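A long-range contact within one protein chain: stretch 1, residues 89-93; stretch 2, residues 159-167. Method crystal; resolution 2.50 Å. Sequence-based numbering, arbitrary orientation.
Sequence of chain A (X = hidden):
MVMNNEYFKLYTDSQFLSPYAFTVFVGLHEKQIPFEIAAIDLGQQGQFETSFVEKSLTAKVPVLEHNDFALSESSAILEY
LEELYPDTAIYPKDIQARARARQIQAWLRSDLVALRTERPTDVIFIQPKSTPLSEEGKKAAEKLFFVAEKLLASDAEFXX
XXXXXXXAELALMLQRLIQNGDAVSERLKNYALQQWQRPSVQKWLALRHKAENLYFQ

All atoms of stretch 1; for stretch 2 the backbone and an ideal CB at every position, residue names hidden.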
# COMPACT_ATOMS: atom_id res chain seq x y z
N ALA A 89 12.61 -16.14 -3.74
CA ALA A 89 11.61 -15.38 -3.03
C ALA A 89 12.27 -14.42 -2.04
O ALA A 89 13.28 -14.75 -1.41
CB ALA A 89 10.64 -16.32 -2.32
N ILE A 90 11.71 -13.22 -1.92
CA ILE A 90 12.17 -12.26 -0.92
C ILE A 90 11.04 -11.98 0.07
O ILE A 90 11.06 -10.98 0.77
CB ILE A 90 12.68 -10.96 -1.56
CG1 ILE A 90 11.59 -10.27 -2.37
CG2 ILE A 90 13.89 -11.24 -2.47
CD1 ILE A 90 12.07 -9.05 -3.11
N TYR A 91 10.06 -12.89 0.09
CA TYR A 91 9.03 -12.98 1.11
C TYR A 91 9.08 -14.41 1.67
O TYR A 91 9.56 -15.31 1.00
CB TYR A 91 7.64 -12.72 0.52
CG TYR A 91 7.43 -11.29 0.12
CD1 TYR A 91 7.17 -10.31 1.07
CD2 TYR A 91 7.52 -10.90 -1.21
CE1 TYR A 91 6.99 -8.99 0.71
CE2 TYR A 91 7.34 -9.58 -1.58
CZ TYR A 91 7.08 -8.63 -0.61
OH TYR A 91 6.90 -7.32 -0.97
N PRO A 92 8.59 -14.61 2.91
CA PRO A 92 8.66 -15.94 3.52
C PRO A 92 7.91 -16.97 2.66
O PRO A 92 7.03 -16.57 1.88
CB PRO A 92 7.95 -15.74 4.86
CG PRO A 92 8.01 -14.26 5.11
CD PRO A 92 7.90 -13.64 3.77
N LYS A 93 8.24 -18.25 2.79
CA LYS A 93 7.58 -19.25 1.95
C LYS A 93 6.24 -19.74 2.53
O LYS A 93 5.32 -20.01 1.78
CB LYS A 93 8.50 -20.42 1.55
CG LYS A 93 8.92 -21.33 2.68
CD LYS A 93 9.86 -22.43 2.20
CE LYS A 93 10.63 -23.04 3.37
NZ LYS A 93 11.43 -22.02 4.12
N UNK A 159 12.66 -11.10 10.90
CA UNK A 159 11.24 -11.07 11.27
C UNK A 159 10.54 -12.41 11.12
O UNK A 159 9.71 -12.78 11.94
CB UNK A 159 10.51 -10.03 10.42
N UNK A 160 10.87 -13.13 10.06
CA UNK A 160 10.12 -14.31 9.65
C UNK A 160 11.00 -15.55 9.48
O UNK A 160 10.73 -16.40 8.63
CB UNK A 160 9.39 -14.02 8.34
N UNK A 161 12.04 -15.65 10.30
CA UNK A 161 12.96 -16.77 10.24
C UNK A 161 14.22 -16.36 9.50
O UNK A 161 15.22 -15.97 10.10
CB UNK A 161 12.31 -17.98 9.57
N UNK A 162 14.15 -16.44 8.18
CA UNK A 162 15.24 -15.94 7.35
C UNK A 162 14.90 -14.56 6.81
O UNK A 162 13.78 -14.08 6.91
CB UNK A 162 15.53 -16.91 6.20
N UNK A 163 15.91 -13.91 6.25
CA UNK A 163 15.75 -12.58 5.72
C UNK A 163 14.60 -12.44 4.72
O UNK A 163 14.38 -13.31 3.88
CB UNK A 163 17.06 -12.15 5.06
N UNK A 164 13.85 -11.34 4.82
CA UNK A 164 12.92 -10.95 3.76
C UNK A 164 13.01 -9.45 3.54
O UNK A 164 13.55 -8.72 4.38
CB UNK A 164 11.49 -11.36 4.11
N UNK A 165 12.49 -8.98 2.41
CA UNK A 165 12.59 -7.56 2.06
C UNK A 165 12.00 -6.67 3.18
O UNK A 165 12.34 -5.49 3.30
CB UNK A 165 11.87 -7.29 0.74
N UNK A 166 11.15 -7.25 4.03
CA UNK A 166 10.48 -6.49 5.07
C UNK A 166 11.47 -6.17 6.20
O UNK A 166 11.30 -5.19 6.94
CB UNK A 166 9.27 -7.26 5.61
N UNK A 167 12.53 -6.99 6.32
CA UNK A 167 13.58 -6.65 7.29
C UNK A 167 14.21 -5.32 6.90
O UNK A 167 14.44 -4.44 7.75
CB UNK A 167 14.64 -7.75 7.36

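Position 159 has nothing of stretch 1 within 5.5 Å of its ideal CB, so many side chains would fit. The residue is Leu-159. Its side chain does not touch stretch 1.

Position 160 points its CA-to-CB bond toward stretch 1, and the ideal CB lies 3.5 Å from Pro-92 CG. The proline ring offers carbon and no polar group, so an apolar side chain, aliphatic or aromatic, suits the site. The residue is Phe-160. Its CB packs on the proline ring. With chi1 in m, the near part of its own ring also lies close to the proline, with Phe-160 CD2 3.8 Å from Pro-92 CG.

Position 161 has phi/psi of 101/-84, where a CB would be jammed against the carbonyl O of 160. The backbone alone calls for glycine, and Gly-161 is found.

Position 162 has its ideal CB out of reach of stretch 1, which leaves the choice wide. The residue is Ser-162.

Position 163 points its CB sideways, with nothing of stretch 1 within 5.5 Å. A short side chain would miss the contact. A long apolar one could reach the aliphatic Ile-90. The residue is Trp-163. With chi1 in t, its indole carries CZ3 to 4.2 Å from Ile-90 CB.

Position 164 points toward stretch 1 at close range. The ideal CB is 3.4 Å from Ile-90 O, 4.2 Å from Tyr-91 CA and 4.3 Å from Pro-92 CD. So near the backbone, a small side chain such as alanine, serine or cysteine is the natural expectation. The residue is Ser-164. Its CB makes these contacts, while its N points to an acceptor supplied by 167.

Position 165 also points toward stretch 1, with its ideal CB 3.8 Å from Ile-90 O. Its backbone N donates a nearly straight hydrogen bond to Ile-90 O (3.0 Å, 173°), which any residue but proline could supply. Beyond lie the Ile-90 side chain and the Tyr-91 ring, so leucine, isoleucine, valine or methionine would suit. The residue is Ile-165. Its CB lies 4.2 Å from Ile-90 CD1, and its CG2 makes an off-centre CH-pi contact with the Tyr-91 ring, 3.8 Å from CE1.

Position 166 points sideways, with the Tyr-91 ring beyond reach of CB. A modest apolar side chain could close the gap. The residue is Val-166, whose CG2 comes 4.2 Å from Tyr-91 CE1.

Position 167 faces no part of stretch 1, but backbone N atoms of 159 and 164 lie nearby, favouring an acceptor. Asp-167 serves both: OD1 accepts from Leu-159 N at 2.9 Å, and OD2 from Ser-164 N at 2.8 Å, bracing the loop.

Stretch 2 159-167: LFGSWSIVD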
# COMPACT_ATOMS: atom_id res chain seq x y z
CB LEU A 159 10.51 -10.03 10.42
CG LEU A 159 10.63 -8.56 10.81
CD1 LEU A 159 10.06 -7.69 9.70
CD2 LEU A 159 9.93 -8.32 12.15
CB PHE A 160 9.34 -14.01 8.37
CG PHE A 160 8.41 -12.84 8.50
CD1 PHE A 160 7.30 -12.92 9.34
CD2 PHE A 160 8.65 -11.66 7.81
CE1 PHE A 160 6.45 -11.83 9.49
CE2 PHE A 160 7.80 -10.58 7.95
CZ PHE A 160 6.69 -10.67 8.79
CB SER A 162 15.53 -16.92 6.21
OG SER A 162 14.37 -17.19 5.45
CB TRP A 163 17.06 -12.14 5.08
CG TRP A 163 17.01 -10.73 4.63
CD1 TRP A 163 17.31 -9.62 5.37
CD2 TRP A 163 16.59 -10.26 3.35
NE1 TRP A 163 17.12 -8.49 4.62
CE2 TRP A 163 16.67 -8.85 3.37
CE3 TRP A 163 16.14 -10.89 2.18
CZ2 TRP A 163 16.33 -8.06 2.28
CZ3 TRP A 163 15.81 -10.10 1.09
CH2 TRP A 163 15.90 -8.70 1.15
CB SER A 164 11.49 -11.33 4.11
OG SER A 164 11.14 -10.84 5.38
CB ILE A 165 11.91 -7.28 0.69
CG1 ILE A 165 12.27 -5.91 0.13
CG2 ILE A 165 10.42 -7.46 0.78
CD1 ILE A 165 13.75 -5.73 -0.15
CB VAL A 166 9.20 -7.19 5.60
CG1 VAL A 166 8.46 -6.29 6.58
CG2 VAL A 166 8.26 -7.54 4.47
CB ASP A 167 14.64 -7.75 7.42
CG ASP A 167 14.10 -9.02 8.08
OD1 ASP A 167 13.79 -8.99 9.31
OD2 ASP A 167 14.01 -10.06 7.36
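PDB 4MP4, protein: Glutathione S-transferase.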